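Side-chain contacts in hypothetical protein HP_0496 (Helicobacter pylori, PDB 2PZH), which hydrolyses the thioester bond of acyl-CoAs, mainly long-chain fatty acyl-CoAs and benzoyl-CoA, and may take part in phospholipid metabolism: residues Ala21-Tyr26 with Lys103-Glu108; Gln73-Glu76 with Val82-Phe85; Arg29-Phe34 with Ile109-Val114; Ile88-Asn93 with Glu97-Phe102. One frame throughout, in Å; residues are numbered along the deposited sequence.

Contact 1: residues Ala21-Tyr26 with Lys103-Glu108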
loop_
_atom_site.group_PDB
_atom_site.type_symbol
_atom_site.label_atom_id
_atom_site.label_comp_id
_atom_site.label_asym_id
_atom_site.label_seq_id
_atom_site.Cartn_x
_atom_site.Cartn_y
_atom_site.Cartn_z
ATOM N N ALA A 21 6.194 -1.631 7.487
ATOM C CA ALA A 21 5.752 -0.244 7.292
ATOM C C ALA A 21 4.282 -0.007 7.602
ATOM O O ALA A 21 3.896 1.134 7.847
ATOM C CB ALA A 21 6.048 0.251 5.827
ATOM N N ASN A 22 3.466 -1.062 7.553
ATOM C CA ASN A 22 2.027 -0.917 7.811
ATOM C C ASN A 22 1.724 -0.463 9.233
ATOM O O ASN A 22 0.692 0.143 9.493
ATOM C CB ASN A 22 1.251 -2.195 7.458
ATOM C CG ASN A 22 1.325 -2.526 5.969
ATOM O OD1 ASN A 22 1.167 -3.678 5.559
ATOM N ND2 ASN A 22 1.582 -1.515 5.163
ATOM N N TYR A 23 2.634 -0.732 10.168
ATOM C CA TYR A 23 2.408 -0.280 11.538
ATOM C C TYR A 23 2.389 1.244 11.605
ATOM O O TYR A 23 1.627 1.833 12.377
ATOM C CB TYR A 23 3.462 -0.845 12.481
ATOM C CG TYR A 23 3.382 -2.326 12.689
ATOM C CD1 TYR A 23 2.223 -2.916 13.203
ATOM C CD2 TYR A 23 4.460 -3.149 12.379
ATOM C CE1 TYR A 23 2.156 -4.270 13.419
ATOM C CE2 TYR A 23 4.406 -4.501 12.591
ATOM C CZ TYR A 23 3.244 -5.061 13.114
ATOM O OH TYR A 23 3.175 -6.405 13.338
ATOM N N LEU A 24 3.220 1.870 10.773
ATOM C CA LEU A 24 3.219 3.316 10.618
ATOM C C LEU A 24 1.876 3.834 10.096
ATOM O O LEU A 24 1.360 4.848 10.571
ATOM C CB LEU A 24 4.365 3.734 9.700
ATOM C CG LEU A 24 5.727 3.626 10.381
ATOM C CD1 LEU A 24 6.841 4.069 9.452
ATOM C CD2 LEU A 24 5.686 4.497 11.616
ATOM N N LYS A 25 1.306 3.147 9.106
ATOM C CA LYS A 25 -0.046 3.499 8.647
ATOM C C LYS A 25 -1.069 3.447 9.785
ATOM O O LYS A 25 -1.863 4.371 9.954
ATOM C CB LYS A 25 -0.479 2.594 7.499
ATOM C CG LYS A 25 0.395 2.775 6.267
ATOM C CD LYS A 25 -0.082 1.905 5.127
ATOM C CE LYS A 25 0.668 2.266 3.840
ATOM N NZ LYS A 25 -0.010 1.778 2.617
ATOM N N TYR A 26 -1.065 2.361 10.552
ATOM C CA TYR A 26 -1.962 2.288 11.716
ATOM C C TYR A 26 -1.783 3.478 12.680
ATOM O O TYR A 26 -2.784 4.072 13.161
ATOM C CB TYR A 26 -1.750 0.999 12.483
ATOM C CG TYR A 26 -1.977 -0.274 11.704
ATOM C CD1 TYR A 26 -2.911 -0.352 10.671
ATOM C CD2 TYR A 26 -1.284 -1.411 12.037
ATOM C CE1 TYR A 26 -3.131 -1.558 9.984
ATOM C CE2 TYR A 26 -1.489 -2.613 11.367
ATOM C CZ TYR A 26 -2.406 -2.686 10.350
ATOM O OH TYR A 26 -2.577 -3.889 9.710
ATOM N N LYS A 103 2.046 -6.563 23.240
ATOM C CA LYS A 103 2.623 -5.459 22.488
ATOM C C LYS A 103 3.187 -5.945 21.168
ATOM O O LYS A 103 3.845 -6.982 21.108
ATOM C CB LYS A 103 3.732 -4.776 23.283
ATOM C CG LYS A 103 4.157 -3.448 22.692
ATOM C CD LYS A 103 4.895 -2.596 23.711
ATOM C CE LYS A 103 6.057 -3.334 24.335
ATOM N NZ LYS A 103 6.850 -2.376 25.199
ATOM N N VAL A 104 2.931 -5.167 20.122
ATOM C CA VAL A 104 3.342 -5.495 18.764
ATOM C C VAL A 104 4.385 -4.499 18.224
ATOM O O VAL A 104 5.260 -4.862 17.444
ATOM C CB VAL A 104 2.090 -5.542 17.863
ATOM C CG1 VAL A 104 2.452 -5.587 16.372
ATOM C CG2 VAL A 104 1.222 -6.746 18.237
ATOM N N PHE A 105 4.288 -3.241 18.651
ATOM C CA PHE A 105 5.025 -2.150 18.035
ATOM C C PHE A 105 4.948 -0.951 18.953
ATOM O O PHE A 105 3.923 -0.739 19.607
ATOM C CB PHE A 105 4.336 -1.821 16.702
ATOM C CG PHE A 105 4.939 -0.661 15.937
ATOM C CD1 PHE A 105 6.016 -0.868 15.084
ATOM C CD2 PHE A 105 4.412 0.629 16.050
ATOM C CE1 PHE A 105 6.584 0.193 14.364
ATOM C CE2 PHE A 105 4.940 1.691 15.312
ATOM C CZ PHE A 105 6.046 1.471 14.468
ATOM N N ALA A 106 6.030 -0.185 19.015
ATOM C CA ALA A 106 5.975 1.120 19.661
ATOM C C ALA A 106 6.710 2.127 18.800
ATOM O O ALA A 106 7.666 1.774 18.094
ATOM C CB ALA A 106 6.581 1.070 21.052
ATOM N N SER A 107 6.277 3.379 18.841
ATOM C CA SER A 107 7.029 4.425 18.153
ATOM C C SER A 107 7.033 5.724 18.935
ATOM O O SER A 107 6.166 5.975 19.771
ATOM C CB SER A 107 6.500 4.668 16.745
ATOM O OG SER A 107 5.138 5.059 16.749
ATOM N N GLU A 108 8.037 6.538 18.666
ATOM C CA GLU A 108 8.058 7.897 19.127
ATOM C C GLU A 108 8.272 8.691 17.874
ATOM O O GLU A 108 9.232 8.446 17.149
ATOM C CB GLU A 108 9.227 8.125 20.085
ATOM C CG GLU A 108 9.323 9.556 20.566
ATOM C CD GLU A 108 10.455 9.770 21.567
ATOM O OE1 GLU A 108 10.608 8.941 22.492
ATOM O OE2 GLU A 108 11.167 10.791 21.439
#
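Two rings meet here, Tyr23 on the helix and Phe105 on the strand. One face of the Phe105 ring carries CB of Tyr23, 3.6 Å from the ring centroid. It lies 9° off the ring normal, which makes this a CH-pi contact over the centre of the face. In turn, CB of Phe105 lies over one face of the Tyr23 ring, toward its rim. The two planes are nearly parallel, at 19°, but slid apart. With the centroids 5.2 Å from each other, the rings barely overlap. The Phe105 face thus rests on the Tyr23 methylene rather than on the Tyr23 ring. Phe105 reaches the helix because its CG is anti to the backbone N (chi1 178°).

The phenol end of Tyr23 meets Val104, whose CG1 touches both CE1 and OH of Tyr23 at 3.2 Å and approaches the ring obliquely. The Tyr23 hydroxyl is also hydrogen-bonded to the backbone N of Ala62, which fixes that end of the ring. Leu24 comes near the Phe105 ring too, but it has a second conformer, so this touch is doubtful. Val104 and Phe105 both face Ile88 in a classic beta bulge.

The contact is buried where helix 22-36 of the hot-dog fold crosses strand 102-114. Strand 47-58 adds Phe58, edge-to-face with Phe105. Strand 81-92 adds Ile88, which packs on Phe105.

Contact 2: residues Gln73-Glu76 with Val82-Phe85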
loop_
_atom_site.group_PDB
_atom_site.type_symbol
_atom_site.label_atom_id
_atom_site.label_comp_id
_atom_site.label_asym_id
_atom_site.label_seq_id
_atom_site.Cartn_x
_atom_site.Cartn_y
_atom_site.Cartn_z
ATOM N N GLN A 73 -0.217 8.911 23.088
ATOM C CA GLN A 73 -0.028 9.930 24.125
ATOM C C GLN A 73 0.929 11.050 23.676
ATOM O O GLN A 73 1.782 10.836 22.835
ATOM C CB GLN A 73 0.413 9.291 25.441
ATOM C CG GLN A 73 1.854 8.842 25.518
ATOM C CD GLN A 73 2.192 8.284 26.894
ATOM O OE1 GLN A 73 1.294 7.958 27.675
ATOM N NE2 GLN A 73 3.484 8.188 27.202
ATOM N N ILE A 74 0.757 12.247 24.223
ATOM C CA ILE A 74 1.666 13.344 23.933
ATOM C C ILE A 74 2.890 13.232 24.846
ATOM O O ILE A 74 2.771 13.287 26.064
ATOM C CB ILE A 74 0.996 14.729 24.147
ATOM C CG1 ILE A 74 -0.318 14.845 23.357
ATOM C CG2 ILE A 74 1.964 15.844 23.784
ATOM C CD1 ILE A 74 -0.184 14.690 21.856
ATOM N N LYS A 75 4.062 13.049 24.254
ATOM C CA LYS A 75 5.296 12.986 25.001
ATOM C C LYS A 75 5.627 14.408 25.410
ATOM O O LYS A 75 5.879 14.697 26.590
ATOM C CB LYS A 75 6.416 12.439 24.103
ATOM C CG LYS A 75 7.556 11.725 24.815
ATOM C CD LYS A 75 7.128 10.307 25.214
ATOM C CE LYS A 75 8.238 9.283 25.021
ATOM N NZ LYS A 75 9.397 9.566 25.913
ATOM N N GLU A 76 5.595 15.297 24.420
ATOM C CA GLU A 76 6.046 16.665 24.582
ATOM C C GLU A 76 5.320 17.547 23.580
ATOM O O GLU A 76 5.223 17.202 22.397
ATOM C CB GLU A 76 7.555 16.745 24.341
ATOM C CG GLU A 76 8.129 18.151 24.312
ATOM C CD GLU A 76 9.641 18.169 24.088
ATOM O OE1 GLU A 76 10.173 17.209 23.488
ATOM O OE2 GLU A 76 10.302 19.148 24.507
ATOM N N VAL A 82 5.500 18.800 18.120
ATOM C CA VAL A 82 4.910 17.876 19.068
ATOM C C VAL A 82 5.560 16.509 18.915
ATOM O O VAL A 82 5.873 16.084 17.796
ATOM C CB VAL A 82 3.383 17.773 18.867
ATOM C CG1 VAL A 82 3.051 17.372 17.407
ATOM C CG2 VAL A 82 2.756 16.825 19.899
ATOM N N VAL A 83 5.781 15.831 20.034
ATOM C CA VAL A 83 6.278 14.474 19.987
ATOM C C VAL A 83 5.220 13.552 20.564
ATOM O O VAL A 83 4.728 13.761 21.677
ATOM C CB VAL A 83 7.612 14.311 20.747
ATOM C CG1 VAL A 83 8.084 12.866 20.696
ATOM C CG2 VAL A 83 8.685 15.249 20.173
ATOM N N LEU A 84 4.871 12.524 19.801
ATOM C CA LEU A 84 3.864 11.566 20.219
ATOM C C LEU A 84 4.484 10.213 20.485
ATOM O O LEU A 84 5.402 9.780 19.774
ATOM C CB LEU A 84 2.798 11.385 19.138
ATOM C CG LEU A 84 1.778 12.499 18.922
ATOM C CD1 LEU A 84 2.385 13.592 18.120
ATOM C CD2 LEU A 84 0.544 11.958 18.201
ATOM N N PHE A 85 3.967 9.528 21.495
ATOM C CA PHE A 85 4.316 8.146 21.710
ATOM C C PHE A 85 3.129 7.282 21.320
ATOM O O PHE A 85 2.014 7.520 21.772
ATOM C CB PHE A 85 4.670 7.887 23.176
ATOM C CG PHE A 85 5.095 6.482 23.437
ATOM C CD1 PHE A 85 6.129 5.925 22.708
ATOM C CD2 PHE A 85 4.464 5.712 24.399
ATOM C CE1 PHE A 85 6.531 4.625 22.920
ATOM C CE2 PHE A 85 4.865 4.403 24.625
ATOM C CZ PHE A 85 5.901 3.865 23.884
#
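Five backbone hydrogen bonds join Gln73-Glu76 to Val82-Phe85. Gln73 and Phe85 form an antiparallel hydrogen-bonded pair, with Gln73 N to Phe85 O and Phe85 N to Gln73 O both 2.9 Å. Further along, Val83 N gives a nearly straight bond to Glu76 O, 2.8 Å at 173°. Val83 O is gripped twice. The bond from Lys75 N to Val83 O is 2.8 Å. The bond from Glu76 N to Val83 O is 3.3 Å. Lys75 and Glu76 thus both face Val83 in a classic beta bulge.

The side chains pack around this ladder. Gln73 and Phe85 lie side by side and point the same way, with CG of Gln73 3.8 Å from CB of Phe85. The bent Lys75 chain passes across Phe85, its CD 4.0 Å from the same CB. On the other face of the sheet, Ile74 CD1 lies 4.2 Å from Leu84 CG. Val82 CG2 touches Ile74 CG2.

The carboxylate of Glu76 forms a salt bridge with Arg78, just beyond the segment. Lys75 has a long, weak ion pair with Glu108. This is one end of the hairpin of strands 67-77 and 81-92. The chemistry implies a join made by backbone bonds. Gln73, Phe85, Val83 and Glu76 share one face, Ile74 and Leu84 the other, and Lys75 is exposed at the bulge.

Contact 3: residues Arg29-Phe34 with Ile109-Val114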
loop_
_atom_site.group_PDB
_atom_site.type_symbol
_atom_site.label_atom_id
_atom_site.label_comp_id
_atom_site.label_asym_id
_atom_site.label_seq_id
_atom_site.Cartn_x
_atom_site.Cartn_y
_atom_site.Cartn_z
ATOM N N ARG A 29 -3.305 6.582 11.103
ATOM C CA ARG A 29 -4.774 6.594 11.218
ATOM C C ARG A 29 -5.185 7.114 12.607
ATOM O O ARG A 29 -6.073 7.981 12.720
ATOM C CB ARG A 29 -5.347 5.193 11.002
ATOM C CG ARG A 29 -5.002 4.628 9.638
ATOM C CD ARG A 29 -5.643 3.266 9.483
ATOM N NE ARG A 29 -5.054 2.537 8.365
ATOM C CZ ARG A 29 -5.271 1.251 8.145
ATOM N NH1 ARG A 29 -6.067 0.574 8.967
ATOM N NH2 ARG A 29 -4.694 0.639 7.116
ATOM N N ALA A 30 -4.537 6.584 13.642
ATOM C CA ALA A 30 -4.837 6.992 15.040
ATOM C C ALA A 30 -4.743 8.504 15.261
ATOM O O ALA A 30 -5.615 9.124 15.910
ATOM C CB ALA A 30 -3.908 6.263 16.023
ATOM N N ARG A 31 -3.662 9.081 14.752
ATOM C CA ARG A 31 -3.417 10.501 14.859
ATOM C C ARG A 31 -4.487 11.295 14.121
ATOM O O ARG A 31 -5.081 12.220 14.694
ATOM C CB ARG A 31 -2.039 10.864 14.313
ATOM C CG ARG A 31 -0.904 10.124 14.980
ATOM C CD ARG A 31 0.422 10.766 14.622
ATOM N NE ARG A 31 0.811 10.617 13.224
ATOM C CZ ARG A 31 1.496 9.572 12.755
ATOM N NH1 ARG A 31 1.826 8.582 13.565
ATOM N NH2 ARG A 31 1.849 9.516 11.484
ATOM N N SER A 32 -4.750 10.922 12.867
ATOM C CA SER A 32 -5.736 11.638 12.049
ATOM C C SER A 32 -7.154 11.513 12.625
ATOM O O SER A 32 -7.923 12.473 12.627
ATOM C CB SER A 32 -5.702 11.176 10.594
ATOM O OG SER A 32 -4.543 11.678 9.930
ATOM N N GLU A 33 -7.496 10.343 13.139
ATOM C CA GLU A 33 -8.832 10.162 13.685
ATOM C C GLU A 33 -9.103 11.114 14.868
ATOM O O GLU A 33 -10.234 11.529 15.068
ATOM C CB GLU A 33 -9.085 8.706 14.057
ATOM C CG GLU A 33 -10.556 8.383 14.358
ATOM C CD GLU A 33 -11.477 8.474 13.139
ATOM O OE1 GLU A 33 -10.994 8.466 11.982
ATOM O OE2 GLU A 33 -12.708 8.540 13.338
ATOM N N PHE A 34 -8.081 11.473 15.636
ATOM C CA PHE A 34 -8.300 12.441 16.731
ATOM C C PHE A 34 -8.851 13.764 16.182
ATOM O O PHE A 34 -9.690 14.426 16.828
ATOM C CB PHE A 34 -7.011 12.711 17.515
ATOM C CG PHE A 34 -6.664 11.634 18.508
ATOM C CD1 PHE A 34 -7.463 11.406 19.623
ATOM C CD2 PHE A 34 -5.528 10.860 18.334
ATOM C CE1 PHE A 34 -7.134 10.415 20.538
ATOM C CE2 PHE A 34 -5.197 9.869 19.239
ATOM C CZ PHE A 34 -5.993 9.651 20.351
ATOM N N ILE A 109 7.378 9.632 17.617
ATOM C CA ILE A 109 7.399 10.376 16.366
ATOM C C ILE A 109 7.306 11.860 16.643
ATOM O O ILE A 109 6.447 12.300 17.420
ATOM C CB ILE A 109 6.230 9.949 15.467
ATOM C CG1 ILE A 109 6.264 8.425 15.286
ATOM C CG2 ILE A 109 6.306 10.681 14.117
ATOM C CD1 ILE A 109 4.982 7.817 14.750
ATOM N N LYS A 110 8.190 12.620 16.002
ATOM C CA LYS A 110 8.226 14.070 16.137
ATOM C C LYS A 110 7.681 14.730 14.871
ATOM O O LYS A 110 8.029 14.335 13.760
ATOM C CB LYS A 110 9.662 14.523 16.390
ATOM C CG LYS A 110 9.852 16.029 16.562
ATOM C CD LYS A 110 11.297 16.322 16.991
ATOM C CE LYS A 110 11.521 17.787 17.294
ATOM N NZ LYS A 110 11.910 18.537 16.075
ATOM N N PHE A 111 6.801 15.705 15.060
ATOM C CA PHE A 111 6.183 16.438 13.966
ATOM C C PHE A 111 6.495 17.916 14.133
ATOM O O PHE A 111 6.551 18.412 15.255
ATOM C CB PHE A 111 4.667 16.267 13.985
ATOM C CG PHE A 111 4.218 14.845 13.942
ATOM C CD1 PHE A 111 3.925 14.233 12.740
ATOM C CD2 PHE A 111 4.086 14.117 15.120
ATOM C CE1 PHE A 111 3.526 12.910 12.718
ATOM C CE2 PHE A 111 3.693 12.810 15.105
ATOM C CZ PHE A 111 3.405 12.202 13.901
ATOM N N GLY A 112 6.699 18.604 13.022
ATOM C CA GLY A 112 6.723 20.062 13.017
ATOM C C GLY A 112 5.479 20.549 12.298
ATOM O O GLY A 112 4.748 19.755 11.720
ATOM N N PHE A 113 5.223 21.852 12.340
ATOM C CA PHE A 113 4.151 22.430 11.535
ATOM C C PHE A 113 4.799 23.427 10.582
ATOM O O PHE A 113 5.700 24.169 10.967
ATOM C CB PHE A 113 3.096 23.103 12.416
ATOM C CG PHE A 113 1.759 23.270 11.743
ATOM C CD1 PHE A 113 0.882 22.196 11.636
ATOM C CD2 PHE A 113 1.370 24.501 11.233
ATOM C CE1 PHE A 113 -0.364 22.339 11.020
ATOM C CE2 PHE A 113 0.126 24.656 10.614
ATOM C CZ PHE A 113 -0.745 23.568 10.507
ATOM N N VAL A 114 4.377 23.410 9.325
ATOM C CA VAL A 114 5.056 24.203 8.302
ATOM C C VAL A 114 4.063 24.838 7.337
ATOM O O VAL A 114 2.950 24.345 7.175
ATOM C CB VAL A 114 6.065 23.333 7.499
ATOM C CG1 VAL A 114 7.230 22.886 8.396
ATOM C CG2 VAL A 114 5.366 22.137 6.889
#
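Arg31 reaches from the helix to Phe111 and Ile109 on the strand. In this hot-dog fold, helix 22-36 packs against the curved antiparallel sheet, and the contact spans the space between them with side chains alone. Between residues 29-34 and 109-114 the nearest CA atoms, those of Arg31 and Ile109, are 10.9 Å apart.

The main interaction is between the guanidinium and an aromatic ring. CZ of Phe111 lies over one face of the guanidinium of Arg31, offset toward the rim. The planes are 48° apart, so the groups do not stack flat. NH1 of Arg31 lies at the edge of the Phe111 ring, in its plane, while NE is oblique to the ring. Phe111 CZ is 3.4 Å from CD of Arg31. The bend in the arginine chain, at chi3 -68°, turns the guanidinium back across this ring corner.

Ile109 adds a methyl-to-guanidinium touch: its CD1 is 3.5 Å from NH1 of Arg31. The two side chains cross at about a right angle.

The polar partner of Arg31 lies on strand 81-92, where Gln86 OE1 accepts a hydrogen bond from NH1. The same strand brings Leu84 against both Arg31 and Phe111. His20 of a second subunit also packs on Arg31. The charged group is thus buried, and Gln86 probably helps to hold its orientation.

On the outer side of the helix, Arg29 and Glu33 form salt bridges to Glu10 and Arg6 of a third subunit. The closest approach between the two segments is Arg31 NE to Phe111 CZ, 3.1 Å.

Contact 4: residues Ile88-Asn93 with Glu97-Phe102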
loop_
_atom_site.group_PDB
_atom_site.type_symbol
_atom_site.label_atom_id
_atom_site.label_comp_id
_atom_site.label_asym_id
_atom_site.label_seq_id
_atom_site.Cartn_x
_atom_site.Cartn_y
_atom_site.Cartn_z
ATOM N N ILE A 88 1.202 -0.168 19.877
ATOM C CA ILE A 88 0.172 -1.011 19.306
ATOM C C ILE A 88 0.157 -2.329 20.058
ATOM O O ILE A 88 1.192 -2.984 20.200
ATOM C CB ILE A 88 0.425 -1.261 17.783
ATOM C CG1 ILE A 88 0.503 0.086 17.041
ATOM C CG2 ILE A 88 -0.604 -2.236 17.187
ATOM C CD1 ILE A 88 0.742 -0.035 15.535
ATOM N N TYR A 89 -1.023 -2.711 20.525
ATOM C CA TYR A 89 -1.226 -3.988 21.179
ATOM C C TYR A 89 -2.225 -4.825 20.409
ATOM O O TYR A 89 -3.258 -4.303 19.949
ATOM C CB TYR A 89 -1.784 -3.783 22.584
ATOM C CG TYR A 89 -0.738 -3.477 23.631
ATOM C CD1 TYR A 89 -0.119 -2.234 23.703
ATOM C CD2 TYR A 89 -0.383 -4.446 24.562
ATOM C CE1 TYR A 89 0.852 -1.977 24.700
ATOM C CE2 TYR A 89 0.552 -4.202 25.536
ATOM C CZ TYR A 89 1.166 -2.981 25.612
ATOM O OH TYR A 89 2.105 -2.825 26.634
ATOM N N CYS A 90 -1.967 -6.123 20.313
ATOM C CA CYS A 90 -2.988 -7.023 19.804
ATOM C C CYS A 90 -3.944 -7.285 20.932
ATOM O O CYS A 90 -3.509 -7.737 22.002
ATOM C CB CYS A 90 -2.411 -8.367 19.354
ATOM S SG CYS A 90 -3.700 -9.486 18.811
ATOM N N ILE A 91 -5.233 -7.022 20.707
ATOM C CA ILE A 91 -6.249 -7.230 21.756
ATOM C C ILE A 91 -7.264 -8.323 21.457
ATOM O O ILE A 91 -8.013 -8.723 22.357
ATOM C CB ILE A 91 -7.020 -5.914 22.087
ATOM C CG1 ILE A 91 -7.775 -5.411 20.849
ATOM C CG2 ILE A 91 -6.065 -4.857 22.651
ATOM C CD1 ILE A 91 -8.691 -4.188 21.114
ATOM N N GLN A 92 -7.320 -8.782 20.210
ATOM C CA GLN A 92 -8.218 -9.871 19.830
ATOM C C GLN A 92 -7.576 -10.703 18.738
ATOM O O GLN A 92 -6.794 -10.176 17.942
ATOM C CB GLN A 92 -9.534 -9.334 19.261
ATOM C CG GLN A 92 -10.316 -8.442 20.155
ATOM C CD GLN A 92 -11.594 -7.967 19.482
ATOM O OE1 GLN A 92 -12.222 -8.713 18.701
ATOM N NE2 GLN A 92 -11.984 -6.720 19.768
ATOM N N ASN A 93 -7.906 -11.987 18.692
ATOM C CA ASN A 93 -7.523 -12.809 17.536
ATOM C C ASN A 93 -8.764 -13.053 16.675
ATOM O O ASN A 93 -9.870 -12.683 17.081
ATOM C CB ASN A 93 -6.828 -14.090 17.981
ATOM C CG ASN A 93 -7.622 -14.848 19.049
ATOM O OD1 ASN A 93 -8.771 -15.195 18.826
ATOM N ND2 ASN A 93 -7.004 -15.088 20.208
ATOM N N GLU A 97 -10.942 -15.926 20.868
ATOM C CA GLU A 97 -10.663 -16.684 22.092
ATOM C C GLU A 97 -9.955 -15.785 23.093
ATOM O O GLU A 97 -9.242 -14.868 22.696
ATOM C CB GLU A 97 -9.808 -17.905 21.778
ATOM C CG GLU A 97 -10.542 -18.850 20.858
ATOM C CD GLU A 97 -9.819 -20.146 20.630
ATOM O OE1 GLU A 97 -8.569 -20.142 20.659
ATOM O OE2 GLU A 97 -10.524 -21.164 20.414
ATOM N N PRO A 98 -10.138 -16.048 24.397
ATOM C CA PRO A 98 -9.582 -15.141 25.402
ATOM C C PRO A 98 -8.059 -15.052 25.321
ATOM O O PRO A 98 -7.385 -16.075 25.168
ATOM C CB PRO A 98 -10.048 -15.755 26.740
ATOM C CG PRO A 98 -10.376 -17.165 26.424
ATOM C CD PRO A 98 -10.854 -17.184 25.003
ATOM N N MET A 99 -7.526 -13.836 25.445
ATOM C CA MET A 99 -6.090 -13.598 25.337
ATOM C C MET A 99 -5.644 -12.353 26.106
ATOM O O MET A 99 -6.338 -11.352 26.125
ATOM C CB MET A 99 -5.703 -13.459 23.858
ATOM C CG MET A 99 -6.500 -12.399 23.109
ATOM S SD MET A 99 -5.615 -11.774 21.655
ATOM C CE MET A 99 -4.279 -10.908 22.478
ATOM N N LYS A 100 -4.461 -12.405 26.717
ATOM C CA LYS A 100 -3.898 -11.211 27.343
ATOM C C LYS A 100 -3.359 -10.331 26.218
ATOM O O LYS A 100 -2.635 -10.821 25.347
ATOM C CB LYS A 100 -2.778 -11.613 28.315
ATOM C CG LYS A 100 -2.095 -10.461 29.018
ATOM C CD LYS A 100 -3.119 -9.465 29.532
ATOM C CE LYS A 100 -2.525 -8.491 30.539
ATOM N NZ LYS A 100 -3.339 -7.249 30.611
ATOM N N PRO A 101 -3.716 -9.033 26.217
ATOM C CA PRO A 101 -3.185 -8.168 25.151
ATOM C C PRO A 101 -1.652 -8.185 25.117
ATOM O O PRO A 101 -1.000 -8.211 26.174
ATOM C CB PRO A 101 -3.713 -6.783 25.524
ATOM C CG PRO A 101 -4.966 -7.055 26.337
ATOM C CD PRO A 101 -4.612 -8.295 27.132
ATOM N N PHE A 102 -1.085 -8.195 23.911
ATOM C CA PHE A 102 0.374 -8.239 23.771
ATOM C C PHE A 102 0.900 -7.125 22.870
ATOM O O PHE A 102 0.271 -6.784 21.877
ATOM C CB PHE A 102 0.876 -9.636 23.350
ATOM C CG PHE A 102 0.417 -10.115 21.980
ATOM C CD1 PHE A 102 1.087 -9.714 20.827
ATOM C CD2 PHE A 102 -0.650 -10.997 21.849
ATOM C CE1 PHE A 102 0.718 -10.165 19.575
ATOM C CE2 PHE A 102 -1.054 -11.463 20.572
ATOM C CZ PHE A 102 -0.380 -11.038 19.432
HETATM O O HOH W 1 -7.382 -8.864 24.974
HETATM O O HOH W 2 -9.652 -12.662 21.064
#
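Cys90 and Phe102 form the tight part of this contact. CB of Cys90 sits over one face of the Phe102 ring, 3.6 Å from its centroid and 19° off the normal, a CH-pi contact. SG of Cys90 is farther out, 4.3 Å from that centroid, in an oblique sulfur-aromatic contact. Phe102 has its CG between the backbone N and the carbonyl carbon (chi1 64°), and this turns the ring under Cys90. Two backbone bonds lock the pair: Cys90 N to Phe102 O is 2.8 Å, and Phe102 N to Cys90 O is 3.1 Å. The edge of the Tyr89 ring adjoins the backbone of Pro101.

Toward the turn the chains part, and water enters. Glu97 is exposed here, and Asn93 and Met99 partly so. One water donates to both Ile91 O and Met99 O. Another accepts from Asn93 N and donates to Glu97 O. The Met99 side chain lies between the chains, with CE 3.3 Å from Cys90 O and SD beside Gln92. At the far end Asn93 OD1 accepts from Glu97 N at 3.1 Å, and ND2 returns a weak bond to Glu97 O.

The arrangement is a beta hairpin that frays toward its loop. It links strands 81-92 and 102-114 of the hot-dog sheet.

Overall arrangement
From the N terminus, helix 22-36 comes first and supplies the early halves of contacts 1 and 3. Both are completed by strand 102-114, late in the chain, and their segments alternate, so the two loops cross. Contact 2 closes a short hairpin loop between strands 67-77 and 81-92. Contact 4 then closes the next one, between strands 81-92 and 102-114. These two are in series, and both nest inside the loops of contacts 1 and 3. Strand 81-92 joins them through backbone hydrogen bonds: Ile88 pairs with Val104 and Phe105, Val82 with Phe111, and Leu84 with Ile109. Together the contacts tie the hot-dog helix to its sheet and neighbouring strands to each other.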